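Local coordinates for glycosyl hydrolase, BNR repeat (Ralstonia eutropha, PDB 3B7F), which is a putative glycosyl hydrolase with BNR repeats, folded as a seven-bladed beta-propeller and thought to hydrolyse glycosidic bonds, at residues L26-K31 with H58-D63; M70-R75 with T82-D87; E95-P100 with H146-E151; P100-A105 with T135-L140; D115-L120 with W131-S136. One frame throughout, in Å; residues are numbered along the deposited sequence.

Contact 1: L26-K31 with H58-D63; sequences LVATIK and HHIVQD
Leu26 and Ile60 are joined through one water, which donates to Leu26 O at 3.0 Å and accepts from Ile60 N at 2.9 Å. It bridges the two backbones: strands 26-29 and 58-62 run antiparallel at 165°, but their axes come no closer than 6.2 Å and no direct hydrogen bond crosses between residues 26-31 and 58-63. Side chains bridge the separation. Leu26 CB lies 3.8 Å from Ile60 CB, and its CD1 branch rests against the backbone at Ile60 O and Gln62 N. With Ile60 CG1 beside its own backbone N (chi1 -42°), that branch turns to Ala28 CB, and CD1 beyond it comes within 3.6 Å of Val27 O. Ala28 CB in turn sits on the peptide between His58 and His59. The two strands belong to successive propeller blades, strand 24-29 also pairing with the C-terminal strand 385-391 to close the ring. This blade-to-blade seam is therefore mainly apolar, with one water serving a carbonyl and an amide that face each other across it.

Contact 2: M70-R75 with T82-D87; sequences MLMAAR and TVFRSD
Met70 and Ser86, Met72 and Phe84, and Ala74 and Thr82 form three antiparallel hydrogen-bonded pairs, each closed by two backbone bonds. The shortest is Thr82 N to Ala74 O at 2.8 Å, and the bond in return, Ala74 N to Thr82 O, is nearly straight at 178°. Weaker CA-H...O contacts add to the ladder: Arg85 CA approaches Met70 O, Leu71 CA approaches Phe84 O and Val83 CA approaches Met72 O, each at 3.4 Å. This regular hairpin supplies the second and third strands of a four-stranded propeller blade. Apolar contacts lie on both faces of the sheet. On the face of Met70, Met72 and Ala74, the Phe84 ring, with CG beside its backbone N (chi1 -67°), turns its edge to Ala74 CB, 3.6 Å from CE2. Thr82 CG2 sits above one face of the same ring, toward the rim, and Phe52 stacks with it. Both methionines are modelled as selenomethionine, and their selenium ends turn off from strand 82-86. On the other face Leu71 crosses its neighbours at a slant, CD2 meeting Arg85 CB at 3.4 Å while CB touches Val83 CG1 at 4.0 Å.

Contact 3: E95-P100 with H146-E151; sequences EATRPP and HGASWE. With EDO (1,2-ethanediol), chain Q.
Arg98 O accepts from Trp150 N at 2.8 Å, and Arg98 N donates to Ala148 O at 3.2 Å with a nearly straight N-H...O angle of 165°. These two bonds form a single backbone bridge between Arg98 and Ser149. Thr97 N and OG1 reach the same Ala148 oxygen, so this carbonyl is approached by three donors, two of them weakly. The 146-151 loop belongs to a sequence of the form Ser-X-Asp-X-Gly-X-Ser-Trp, the Asp-box that marks BNR repeats; within it Ser149 OG bonds to Asp145, and at the backbone angles of Gly147 a CB would jam against His146 O. The indole of Trp150 lies beyond the bridge. Arg98 O meets its edge in the ring plane, whereas Pro100 CD lies over its face, 3.9 Å from the centre of the five-membered ring, in a CH-pi contact. Arg98 extends along the backbone of Trp150 and Glu151, with Glu151 CA over one face of the guanidinium. Its NH1 stays 4.9 Å from Glu151 OE1, the guanidinium and carboxylate planes being nearly perpendicular. An ethanediol, probably from the crystallisation liquor, donates from O1 to Ser149 O at 3.0 Å and weakly from O2 to Glu151 OE2.

Contact 4: P100-A105 with T135-L140; sequences PAFNKA and TSPQGL
Phe102 and Gly139 stand 7.9 Å apart between their CA atoms, and no hydrogen bond crosses from segment 100-105 to segment 135-140. The contact is made by the Phe102 ring, whose CG lies beside the backbone N (chi1 -65°) and whose far edge enters the turn linking strands 131-136 and 139-143. CZ lies 3.8 Å from both Pro137 O and Gln138 O, each near the ring plane, so two carbonyl oxygens face the hydrogen-bearing rim, an approach that is probably mildly favourable. On one flank CE2 touches Pro137 CG at 4.1 Å. On the other CE1 comes within 4.0 Å of Gly139 CA, an approach allowed by the absence of a side chain there. The turn receiving the ring has a cis peptide before Pro137. It is tied by Thr135 OG1, which donates to Pro137 O at 2.8 Å and also bonds Gly139 O, and by Thr135 N, which donates to Gly139 O at 3.1 Å. Away from the ring, Thr135 CG2 meets Pro100 CB at 4.1 Å. Phe102 also packs against Phe141 of strand 139-143 and Val114 just before strand 116-122, while the next blade meets this hairpin turn where Gln138 NE2 bonds to Ser198 O.

Contact 5: D115-L120 with W131-S136; sequences DHVFWL and WYAGTS
His116 and Ser136 meet through two torsions of the histidine: chi1 60° sets CG between the backbone N and the carbonyl carbon, and chi2 -90° turns one face of the imidazole to Ser136 CB, 3.6 Å from the ring centre in a CH-pi contact. Asp115 CG is anti to its backbone N (chi1 -175°), and OD2 accepts from His116 ND1 at 2.7 Å, in the ring plane and through its anti lone pair; this bond helps to fix the rotation of the imidazole. The backbones are antiparallel but interrupted by two classic beta bulges. In the first, Ser136 O takes both Asp115 N at 2.7 Å and His116 N at 3.2 Å. In the second, Gly134 O takes Phe118 N at 2.7 Å and Trp119 N at 3.0 Å, and the register moves by one residue. On the face of the sheet carrying Val117 and Leu120, Ala133 CB lies 4.0 Å from Val117 CG1 and 4.1 Å from Leu120 CD2. Strand 116-122 is the first of its four-stranded blade, with 131-136 next to it. The preceding blade packs on Val117 and Leu120 through Ala73 and Leu71, and its His58 ring stacks on His116, while strand 178-184 of the following blade touches Phe118, Trp119 and Tyr132.

Contacts 1, 2 and 5 follow one another around the propeller. Contacts 1 and 2, centres 9 Å apart, meet in one sheet, where Ala73 N lies 2.8 Å from His59 O. Contact 5 opens the next blade, with its centre 12 Å from that of contact 1, and a probable hydrogen bond of 3.0 Å runs between His59 ND1 and Leu120 N. Contacts 3 and 4 share Pro100 on the long connection between these two blades; Trp150 of contact 3 reaches contact 5, CZ3 lying 3.4 Å from Ala133 CB, and contact 4 shares Thr135 and Ser136 with contact 5. Contact 3, which carries the ethanediol, has its centre about 17 Å from that of contact 1.

Contact 1: L26-K31 with H58-D63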
# COMPACT_ATOMS: atom_id res chain seq x y z
N LEU A 26 -6.19 -11.34 -0.02
CA LEU A 26 -7.26 -10.65 0.68
C LEU A 26 -7.60 -9.48 -0.21
O LEU A 26 -6.77 -8.58 -0.33
CB LEU A 26 -6.76 -10.16 2.04
CG LEU A 26 -5.89 -11.11 2.88
CD1 LEU A 26 -5.50 -10.40 4.23
CD2 LEU A 26 -6.60 -12.44 3.11
N VAL A 27 -8.80 -9.50 -0.81
CA VAL A 27 -9.19 -8.57 -1.84
C VAL A 27 -10.28 -7.62 -1.37
O VAL A 27 -11.41 -8.04 -1.11
CB VAL A 27 -9.71 -9.34 -3.09
CG1 VAL A 27 -10.01 -8.35 -4.22
CG2 VAL A 27 -8.73 -10.42 -3.54
N ALA A 28 -9.93 -6.33 -1.30
CA ALA A 28 -10.83 -5.27 -0.86
C ALA A 28 -11.41 -4.60 -2.09
O ALA A 28 -10.66 -4.19 -2.97
CB ALA A 28 -10.07 -4.24 -0.01
N THR A 29 -12.74 -4.51 -2.15
CA THR A 29 -13.41 -3.86 -3.27
C THR A 29 -14.44 -2.88 -2.76
O THR A 29 -14.83 -2.89 -1.58
CB THR A 29 -14.12 -4.85 -4.24
OG1 THR A 29 -15.43 -5.15 -3.76
CG2 THR A 29 -13.31 -6.12 -4.47
N ILE A 30 -14.90 -2.05 -3.69
CA ILE A 30 -15.90 -1.06 -3.44
C ILE A 30 -17.24 -1.63 -2.93
O ILE A 30 -18.01 -0.87 -2.32
CB ILE A 30 -16.12 -0.21 -4.72
CG1 ILE A 30 -16.78 1.14 -4.40
CG2 ILE A 30 -16.88 -1.05 -5.78
CD1 ILE A 30 -16.68 2.19 -5.55
N LYS A 31 -17.52 -2.92 -3.17
CA LYS A 31 -18.76 -3.57 -2.70
C LYS A 31 -18.56 -4.86 -1.92
O LYS A 31 -19.50 -5.67 -1.84
CB LYS A 31 -19.73 -3.82 -3.89
CG LYS A 31 -20.27 -2.55 -4.54
CD LYS A 31 -21.27 -1.80 -3.66
CE LYS A 31 -21.68 -0.52 -4.35
NZ LYS A 31 -22.55 0.26 -3.47
N HIS A 58 -11.63 -0.88 2.14
CA HIS A 58 -10.39 -0.23 1.74
C HIS A 58 -9.09 -1.00 1.87
O HIS A 58 -8.17 -0.75 1.10
CB HIS A 58 -10.28 1.11 2.47
CG HIS A 58 -11.17 2.15 1.88
ND1 HIS A 58 -10.82 2.84 0.74
CD2 HIS A 58 -12.42 2.55 2.21
CE1 HIS A 58 -11.81 3.65 0.42
NE2 HIS A 58 -12.79 3.49 1.29
N HIS A 59 -9.00 -1.89 2.84
CA HIS A 59 -7.77 -2.60 3.10
C HIS A 59 -8.04 -3.79 4.02
O HIS A 59 -8.80 -3.66 4.97
CB HIS A 59 -6.78 -1.64 3.75
CG HIS A 59 -5.33 -1.97 3.55
ND1 HIS A 59 -4.36 -1.41 4.34
CD2 HIS A 59 -4.69 -2.77 2.67
CE1 HIS A 59 -3.17 -1.84 3.94
NE2 HIS A 59 -3.34 -2.64 2.91
N ILE A 60 -7.45 -4.94 3.70
CA ILE A 60 -7.60 -6.15 4.52
C ILE A 60 -6.16 -6.61 4.73
O ILE A 60 -5.45 -6.85 3.74
CB ILE A 60 -8.46 -7.28 3.87
CG1 ILE A 60 -9.73 -6.74 3.18
CG2 ILE A 60 -8.84 -8.31 4.95
CD1 ILE A 60 -10.44 -7.76 2.34
N VAL A 61 -5.73 -6.68 5.99
CA VAL A 61 -4.36 -7.04 6.32
C VAL A 61 -4.34 -8.12 7.40
O VAL A 61 -5.08 -8.04 8.37
CB VAL A 61 -3.58 -5.83 6.82
CG1 VAL A 61 -2.12 -6.22 7.09
CG2 VAL A 61 -3.67 -4.67 5.81
N GLN A 62 -3.49 -9.12 7.20
CA GLN A 62 -3.25 -10.17 8.18
C GLN A 62 -2.12 -9.72 9.11
O GLN A 62 -1.17 -9.08 8.64
CB GLN A 62 -2.78 -11.43 7.50
CG GLN A 62 -2.46 -12.59 8.43
CD GLN A 62 -2.08 -13.80 7.67
OE1 GLN A 62 -1.14 -13.79 6.88
NE2 GLN A 62 -2.82 -14.87 7.88
N ASP A 63 -2.22 -10.07 10.39
CA ASP A 63 -1.16 -9.81 11.35
C ASP A 63 -0.11 -10.91 11.10
O ASP A 63 -0.39 -12.08 11.35
CB ASP A 63 -1.71 -9.89 12.78
CG ASP A 63 -0.76 -9.33 13.82
OD1 ASP A 63 0.45 -9.22 13.55
OD2 ASP A 63 -1.23 -8.97 14.93
O HOH W 1 -6.29 -6.04 1.23

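Contact 2: M70-R75 with T82-D87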
# COMPACT_ATOMS: atom_id res chain seq x y z
N MSE A 70 -6.72 -10.79 11.64
CA MSE A 70 -6.84 -9.92 10.48
C MSE A 70 -7.68 -8.70 10.79
O MSE A 70 -8.61 -8.78 11.59
CB MSE A 70 -7.55 -10.60 9.33
CG MSE A 70 -6.96 -11.89 8.85
SE MSE A 70 -7.83 -12.33 7.14
CE MSE A 70 -6.91 -14.00 6.94
N LEU A 71 -7.32 -7.58 10.14
CA LEU A 71 -8.06 -6.31 10.23
C LEU A 71 -8.49 -5.93 8.83
O LEU A 71 -7.82 -6.25 7.87
CB LEU A 71 -7.25 -5.18 10.87
CG LEU A 71 -6.92 -5.30 12.39
CD1 LEU A 71 -6.37 -4.00 12.91
CD2 LEU A 71 -8.12 -5.72 13.25
N MSE A 72 -9.66 -5.30 8.76
CA MSE A 72 -10.29 -4.87 7.54
C MSE A 72 -10.87 -3.45 7.71
O MSE A 72 -11.77 -3.26 8.49
CB MSE A 72 -11.42 -5.84 7.21
CG MSE A 72 -12.30 -5.40 6.04
SE MSE A 72 -13.82 -6.49 5.81
CE MSE A 72 -13.04 -8.20 5.50
N ALA A 73 -10.32 -2.46 6.99
CA ALA A 73 -10.80 -1.08 6.99
C ALA A 73 -12.06 -1.03 6.08
O ALA A 73 -12.03 -1.46 4.92
CB ALA A 73 -9.68 -0.12 6.49
N ALA A 74 -13.17 -0.57 6.62
CA ALA A 74 -14.45 -0.57 5.90
C ALA A 74 -15.32 0.62 6.26
O ALA A 74 -15.13 1.24 7.32
CB ALA A 74 -15.22 -1.85 6.19
N ARG A 75 -16.26 0.94 5.37
CA ARG A 75 -17.20 2.03 5.58
C ARG A 75 -18.65 1.55 5.53
O ARG A 75 -19.10 0.99 4.52
CB ARG A 75 -16.97 3.15 4.59
CG ARG A 75 -17.71 4.43 4.98
CD ARG A 75 -16.87 5.67 4.79
NE ARG A 75 -17.02 6.38 3.52
CZ ARG A 75 -16.36 6.15 2.37
NH1 ARG A 75 -15.48 5.15 2.23
NH2 ARG A 75 -16.60 6.94 1.32
N THR A 82 -15.10 2.34 9.94
CA THR A 82 -14.64 1.48 11.02
C THR A 82 -13.56 0.50 10.59
O THR A 82 -13.14 0.48 9.42
CB THR A 82 -15.85 0.66 11.64
OG1 THR A 82 -15.44 0.04 12.86
CG2 THR A 82 -16.39 -0.41 10.68
N VAL A 83 -13.11 -0.30 11.56
CA VAL A 83 -12.19 -1.41 11.35
C VAL A 83 -12.86 -2.67 11.92
O VAL A 83 -13.29 -2.69 13.08
CB VAL A 83 -10.82 -1.19 12.03
CG1 VAL A 83 -9.90 -2.36 11.74
CG2 VAL A 83 -10.16 0.11 11.55
N PHE A 84 -12.99 -3.69 11.09
CA PHE A 84 -13.48 -5.00 11.56
C PHE A 84 -12.26 -5.85 11.90
O PHE A 84 -11.22 -5.72 11.26
CB PHE A 84 -14.32 -5.72 10.52
CG PHE A 84 -15.64 -5.05 10.22
CD1 PHE A 84 -16.73 -5.27 11.05
CD2 PHE A 84 -15.78 -4.22 9.10
CE1 PHE A 84 -17.96 -4.67 10.77
CE2 PHE A 84 -16.99 -3.62 8.82
CZ PHE A 84 -18.09 -3.83 9.66
N ARG A 85 -12.37 -6.68 12.93
CA ARG A 85 -11.28 -7.56 13.35
C ARG A 85 -11.75 -9.00 13.35
O ARG A 85 -12.92 -9.29 13.61
CB ARG A 85 -10.76 -7.17 14.75
CG ARG A 85 -11.43 -7.84 15.96
CD ARG A 85 -11.09 -7.17 17.32
NE ARG A 85 -12.02 -6.07 17.49
CZ ARG A 85 -13.10 -6.02 18.28
NH1 ARG A 85 -13.44 -7.00 19.13
NH2 ARG A 85 -13.84 -4.92 18.24
N SER A 86 -10.82 -9.90 13.06
CA SER A 86 -11.06 -11.34 13.11
C SER A 86 -9.91 -11.97 13.87
O SER A 86 -8.78 -11.55 13.67
CB SER A 86 -11.09 -11.93 11.72
OG SER A 86 -11.32 -13.31 11.81
N ASP A 87 -10.21 -12.93 14.74
CA ASP A 87 -9.16 -13.69 15.47
C ASP A 87 -9.16 -15.19 15.11
O ASP A 87 -8.53 -15.98 15.78
CB ASP A 87 -9.23 -13.46 16.99
CG ASP A 87 -10.51 -13.99 17.63
OD1 ASP A 87 -11.42 -14.49 16.93
OD2 ASP A 87 -10.60 -13.89 18.87

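Contact 3: E95-P100 with H146-E151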
# COMPACT_ATOMS: atom_id res chain seq x y z
N GLU A 95 -16.86 -5.40 14.53
CA GLU A 95 -16.58 -3.97 14.38
C GLU A 95 -15.84 -3.43 15.60
O GLU A 95 -16.00 -3.95 16.70
CB GLU A 95 -17.88 -3.15 14.07
CG GLU A 95 -18.93 -2.95 15.20
CD GLU A 95 -19.66 -4.22 15.67
OE1 GLU A 95 -19.65 -5.25 14.93
OE2 GLU A 95 -20.23 -4.19 16.79
N ALA A 96 -15.03 -2.39 15.38
CA ALA A 96 -14.25 -1.71 16.44
C ALA A 96 -15.17 -1.18 17.53
O ALA A 96 -16.26 -0.68 17.22
CB ALA A 96 -13.42 -0.53 15.86
N THR A 97 -14.76 -1.32 18.79
CA THR A 97 -15.53 -0.75 19.89
C THR A 97 -15.30 0.77 19.79
O THR A 97 -16.27 1.55 19.90
CB THR A 97 -15.23 -1.37 21.27
OG1 THR A 97 -13.86 -1.17 21.63
CG2 THR A 97 -15.51 -2.85 21.24
N ARG A 98 -14.06 1.18 19.49
CA ARG A 98 -13.71 2.59 19.26
C ARG A 98 -12.91 2.72 17.95
O ARG A 98 -11.68 2.62 17.95
CB ARG A 98 -12.91 3.15 20.44
CG ARG A 98 -12.54 4.64 20.30
CD ARG A 98 -11.55 5.06 21.38
NE ARG A 98 -11.01 6.40 21.08
CZ ARG A 98 -10.00 7.00 21.72
NH1 ARG A 98 -9.35 6.41 22.73
NH2 ARG A 98 -9.62 8.22 21.34
N PRO A 99 -13.60 2.97 16.81
CA PRO A 99 -12.83 3.13 15.58
C PRO A 99 -12.13 4.50 15.52
O PRO A 99 -12.42 5.36 16.33
CB PRO A 99 -13.91 3.03 14.50
CG PRO A 99 -15.14 3.55 15.15
CD PRO A 99 -15.05 3.06 16.56
N PRO A 100 -11.18 4.68 14.57
CA PRO A 100 -10.51 5.97 14.40
C PRO A 100 -11.46 7.18 14.26
O PRO A 100 -12.37 7.17 13.44
CB PRO A 100 -9.71 5.76 13.10
CG PRO A 100 -9.37 4.34 13.13
CD PRO A 100 -10.62 3.68 13.63
N HIS A 146 -5.31 -5.14 19.38
CA HIS A 146 -5.61 -5.87 18.13
C HIS A 146 -6.65 -5.20 17.22
O HIS A 146 -7.33 -5.87 16.44
CB HIS A 146 -6.02 -7.33 18.43
CG HIS A 146 -5.00 -8.09 19.21
ND1 HIS A 146 -3.89 -8.66 18.63
CD2 HIS A 146 -4.90 -8.35 20.53
CE1 HIS A 146 -3.16 -9.24 19.56
NE2 HIS A 146 -3.74 -9.06 20.72
N GLY A 147 -6.75 -3.88 17.32
CA GLY A 147 -7.68 -3.12 16.51
C GLY A 147 -9.08 -2.98 17.03
O GLY A 147 -9.94 -2.57 16.28
N ALA A 148 -9.32 -3.31 18.30
CA ALA A 148 -10.65 -3.12 18.89
C ALA A 148 -10.94 -1.64 19.12
O ALA A 148 -12.03 -1.16 18.79
CB ALA A 148 -10.81 -3.93 20.20
N SER A 149 -9.94 -0.92 19.65
CA SER A 149 -10.04 0.50 19.96
C SER A 149 -8.84 1.23 19.39
O SER A 149 -7.72 0.70 19.36
CB SER A 149 -10.13 0.74 21.48
OG SER A 149 -8.98 0.28 22.15
N TRP A 150 -9.09 2.45 18.93
CA TRP A 150 -8.10 3.28 18.28
C TRP A 150 -8.07 4.65 18.93
O TRP A 150 -9.13 5.16 19.31
CB TRP A 150 -8.47 3.43 16.81
CG TRP A 150 -8.40 2.12 16.06
CD1 TRP A 150 -9.38 1.17 15.96
CD2 TRP A 150 -7.28 1.62 15.34
NE1 TRP A 150 -8.94 0.12 15.22
CE2 TRP A 150 -7.64 0.36 14.84
CE3 TRP A 150 -5.98 2.11 15.10
CZ2 TRP A 150 -6.78 -0.41 14.08
CZ3 TRP A 150 -5.12 1.34 14.37
CH2 TRP A 150 -5.52 0.09 13.86
N GLU A 151 -6.87 5.23 19.06
CA GLU A 151 -6.69 6.58 19.57
C GLU A 151 -5.80 7.34 18.56
O GLU A 151 -4.98 6.71 17.86
CB GLU A 151 -6.03 6.57 20.95
CG GLU A 151 -4.52 6.27 20.91
CD GLU A 151 -3.88 5.93 22.24
OE1 GLU A 151 -4.47 6.26 23.32
OE2 GLU A 151 -2.77 5.32 22.18
C1 EDO Q . -6.31 1.78 22.12
O1 EDO Q . -5.91 0.46 21.71
C2 EDO Q . -5.15 2.76 22.13
O2 EDO Q . -4.02 2.17 22.78

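Contact 4: P100-A105 with T135-L140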
# COMPACT_ATOMS: atom_id res chain seq x y z
N PRO A 100 -11.18 4.68 14.57
CA PRO A 100 -10.51 5.97 14.40
C PRO A 100 -11.46 7.18 14.26
O PRO A 100 -12.37 7.17 13.44
CB PRO A 100 -9.71 5.76 13.10
CG PRO A 100 -9.37 4.34 13.13
CD PRO A 100 -10.62 3.68 13.63
N ALA A 101 -11.24 8.18 15.10
CA ALA A 101 -12.04 9.41 15.10
C ALA A 101 -11.17 10.50 15.63
O ALA A 101 -10.48 10.29 16.61
CB ALA A 101 -13.26 9.26 15.99
N PHE A 102 -11.17 11.66 14.97
CA PHE A 102 -10.40 12.80 15.43
C PHE A 102 -11.00 13.33 16.74
O PHE A 102 -12.21 13.19 16.99
CB PHE A 102 -10.41 13.94 14.40
CG PHE A 102 -9.71 13.62 13.09
CD1 PHE A 102 -8.33 13.61 13.01
CD2 PHE A 102 -10.44 13.40 11.94
CE1 PHE A 102 -7.68 13.34 11.79
CE2 PHE A 102 -9.80 13.14 10.72
CZ PHE A 102 -8.42 13.11 10.66
N ASN A 103 -10.16 13.92 17.58
CA ASN A 103 -10.63 14.53 18.84
C ASN A 103 -11.56 15.73 18.54
O ASN A 103 -11.49 16.33 17.46
CB ASN A 103 -9.45 15.00 19.72
CG ASN A 103 -8.58 13.85 20.24
OD1 ASN A 103 -9.04 12.71 20.39
ND2 ASN A 103 -7.32 14.16 20.52
N LYS A 104 -12.44 16.05 19.50
CA LYS A 104 -13.36 17.18 19.39
C LYS A 104 -12.56 18.47 19.25
O LYS A 104 -11.56 18.63 19.95
CB LYS A 104 -14.28 17.26 20.62
N ALA A 105 -12.95 19.34 18.32
CA ALA A 105 -12.25 20.62 18.13
C ALA A 105 -12.66 21.61 19.25
O ALA A 105 -13.75 21.45 19.83
CB ALA A 105 -12.56 21.21 16.76
N THR A 135 -5.90 7.45 7.76
CA THR A 135 -7.23 7.88 7.33
C THR A 135 -7.26 8.90 6.19
O THR A 135 -6.23 9.43 5.79
CB THR A 135 -8.01 8.55 8.53
OG1 THR A 135 -7.29 9.71 9.00
CG2 THR A 135 -8.25 7.56 9.70
N SER A 136 -8.48 9.13 5.68
CA SER A 136 -8.81 10.21 4.77
C SER A 136 -9.85 11.08 5.54
O SER A 136 -10.86 10.54 5.97
CB SER A 136 -9.44 9.73 3.48
OG SER A 136 -9.85 10.83 2.68
N PRO A 137 -9.57 12.38 5.79
CA PRO A 137 -8.36 13.15 5.48
C PRO A 137 -7.18 12.68 6.33
O PRO A 137 -7.36 11.84 7.21
CB PRO A 137 -8.78 14.59 5.76
CG PRO A 137 -9.82 14.49 6.81
CD PRO A 137 -10.57 13.22 6.48
N GLN A 138 -5.99 13.21 6.07
CA GLN A 138 -4.76 12.68 6.67
C GLN A 138 -4.82 12.65 8.19
O GLN A 138 -5.10 13.65 8.82
CB GLN A 138 -3.48 13.43 6.20
CG GLN A 138 -3.15 13.47 4.66
CD GLN A 138 -3.78 14.65 3.94
OE1 GLN A 138 -4.94 14.99 4.21
NE2 GLN A 138 -3.03 15.26 3.00
N GLY A 139 -4.60 11.48 8.77
CA GLY A 139 -4.62 11.30 10.21
C GLY A 139 -4.00 9.96 10.50
O GLY A 139 -4.15 9.05 9.68
N LEU A 140 -3.25 9.89 11.61
CA LEU A 140 -2.56 8.68 12.07
C LEU A 140 -3.17 8.29 13.42
O LEU A 140 -3.29 9.13 14.32
CB LEU A 140 -1.06 8.94 12.23
CG LEU A 140 -0.16 7.75 12.57
CD1 LEU A 140 -0.08 6.74 11.41
CD2 LEU A 140 1.22 8.24 12.97

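Contact 5: D115-L120 with W131-S136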
# COMPACT_ATOMS: atom_id res chain seq x y z
N ASP A 115 -13.28 10.44 7.09
CA ASP A 115 -14.12 9.97 6.00
C ASP A 115 -14.00 8.46 5.91
O ASP A 115 -15.01 7.77 5.86
CB ASP A 115 -13.76 10.59 4.66
CG ASP A 115 -14.74 10.19 3.58
OD1 ASP A 115 -15.87 10.70 3.56
OD2 ASP A 115 -14.37 9.34 2.76
N HIS A 116 -12.76 7.95 5.87
CA HIS A 116 -12.53 6.51 5.87
C HIS A 116 -11.13 6.16 6.36
O HIS A 116 -10.21 6.97 6.28
CB HIS A 116 -12.81 5.89 4.48
CG HIS A 116 -11.97 6.43 3.36
ND1 HIS A 116 -12.34 7.52 2.61
CD2 HIS A 116 -10.80 6.00 2.84
CE1 HIS A 116 -11.42 7.76 1.70
NE2 HIS A 116 -10.47 6.85 1.82
N VAL A 117 -11.01 4.95 6.90
CA VAL A 117 -9.72 4.38 7.28
C VAL A 117 -9.21 3.84 5.96
O VAL A 117 -9.85 2.98 5.35
CB VAL A 117 -9.84 3.28 8.32
CG1 VAL A 117 -8.44 2.70 8.66
CG2 VAL A 117 -10.54 3.82 9.56
N PHE A 118 -8.06 4.33 5.53
CA PHE A 118 -7.51 3.95 4.23
C PHE A 118 -6.46 2.83 4.29
O PHE A 118 -6.45 1.96 3.43
CB PHE A 118 -6.89 5.18 3.58
CG PHE A 118 -6.35 4.93 2.22
CD1 PHE A 118 -7.21 4.81 1.15
CD2 PHE A 118 -4.99 4.80 2.00
CE1 PHE A 118 -6.73 4.55 -0.12
CE2 PHE A 118 -4.51 4.54 0.72
CZ PHE A 118 -5.37 4.41 -0.33
N TRP A 119 -5.59 2.87 5.30
CA TRP A 119 -4.45 1.97 5.40
C TRP A 119 -4.28 1.43 6.80
O TRP A 119 -4.39 2.18 7.73
CB TRP A 119 -3.21 2.80 5.09
CG TRP A 119 -1.97 2.03 4.91
CD1 TRP A 119 -1.18 1.46 5.86
CD2 TRP A 119 -1.33 1.80 3.66
NE1 TRP A 119 -0.09 0.86 5.27
CE2 TRP A 119 -0.16 1.07 3.92
CE3 TRP A 119 -1.63 2.14 2.35
CZ2 TRP A 119 0.70 0.66 2.92
CZ3 TRP A 119 -0.76 1.77 1.36
CH2 TRP A 119 0.39 1.03 1.65
N LEU A 120 -3.89 0.16 6.91
CA LEU A 120 -3.67 -0.54 8.17
C LEU A 120 -2.27 -1.16 8.14
O LEU A 120 -1.91 -1.82 7.16
CB LEU A 120 -4.71 -1.65 8.36
CG LEU A 120 -6.18 -1.27 8.61
CD1 LEU A 120 -7.05 -2.51 8.41
CD2 LEU A 120 -6.35 -0.65 10.00
N TRP A 131 -1.21 -1.80 16.29
CA TRP A 131 -1.40 -1.48 14.87
C TRP A 131 -1.45 0.02 14.68
O TRP A 131 -1.70 0.76 15.64
CB TRP A 131 -2.74 -2.00 14.34
CG TRP A 131 -2.88 -3.48 14.23
CD1 TRP A 131 -3.03 -4.36 15.24
CD2 TRP A 131 -2.95 -4.24 13.01
NE1 TRP A 131 -3.14 -5.63 14.74
CE2 TRP A 131 -3.09 -5.59 13.38
CE3 TRP A 131 -2.88 -3.91 11.64
CZ2 TRP A 131 -3.20 -6.62 12.43
CZ3 TRP A 131 -2.97 -4.93 10.71
CH2 TRP A 131 -3.12 -6.26 11.10
N TYR A 132 -1.20 0.46 13.44
CA TYR A 132 -1.41 1.84 13.03
C TYR A 132 -2.46 1.86 11.94
O TYR A 132 -2.59 0.91 11.20
CB TYR A 132 -0.13 2.50 12.52
CG TYR A 132 0.89 2.71 13.59
CD1 TYR A 132 0.90 3.88 14.36
CD2 TYR A 132 1.83 1.74 13.87
CE1 TYR A 132 1.81 4.06 15.35
CE2 TYR A 132 2.74 1.91 14.85
CZ TYR A 132 2.74 3.06 15.60
OH TYR A 132 3.70 3.20 16.58
N ALA A 133 -3.22 2.95 11.89
CA ALA A 133 -4.22 3.19 10.88
C ALA A 133 -4.00 4.59 10.28
O ALA A 133 -3.70 5.55 11.01
CB ALA A 133 -5.61 3.10 11.46
N GLY A 134 -4.12 4.67 8.95
CA GLY A 134 -4.05 5.91 8.20
C GLY A 134 -5.44 6.20 7.63
O GLY A 134 -6.06 5.30 7.07
N THR A 135 -5.90 7.45 7.76
CA THR A 135 -7.23 7.88 7.33
C THR A 135 -7.26 8.90 6.19
O THR A 135 -6.23 9.43 5.79
CB THR A 135 -8.01 8.55 8.53
OG1 THR A 135 -7.29 9.71 9.00
CG2 THR A 135 -8.25 7.56 9.70
N SER A 136 -8.48 9.13 5.68
CA SER A 136 -8.81 10.21 4.77
C SER A 136 -9.85 11.08 5.54
O SER A 136 -10.86 10.54 5.97
CB SER A 136 -9.44 9.73 3.48
OG SER A 136 -9.85 10.83 2.68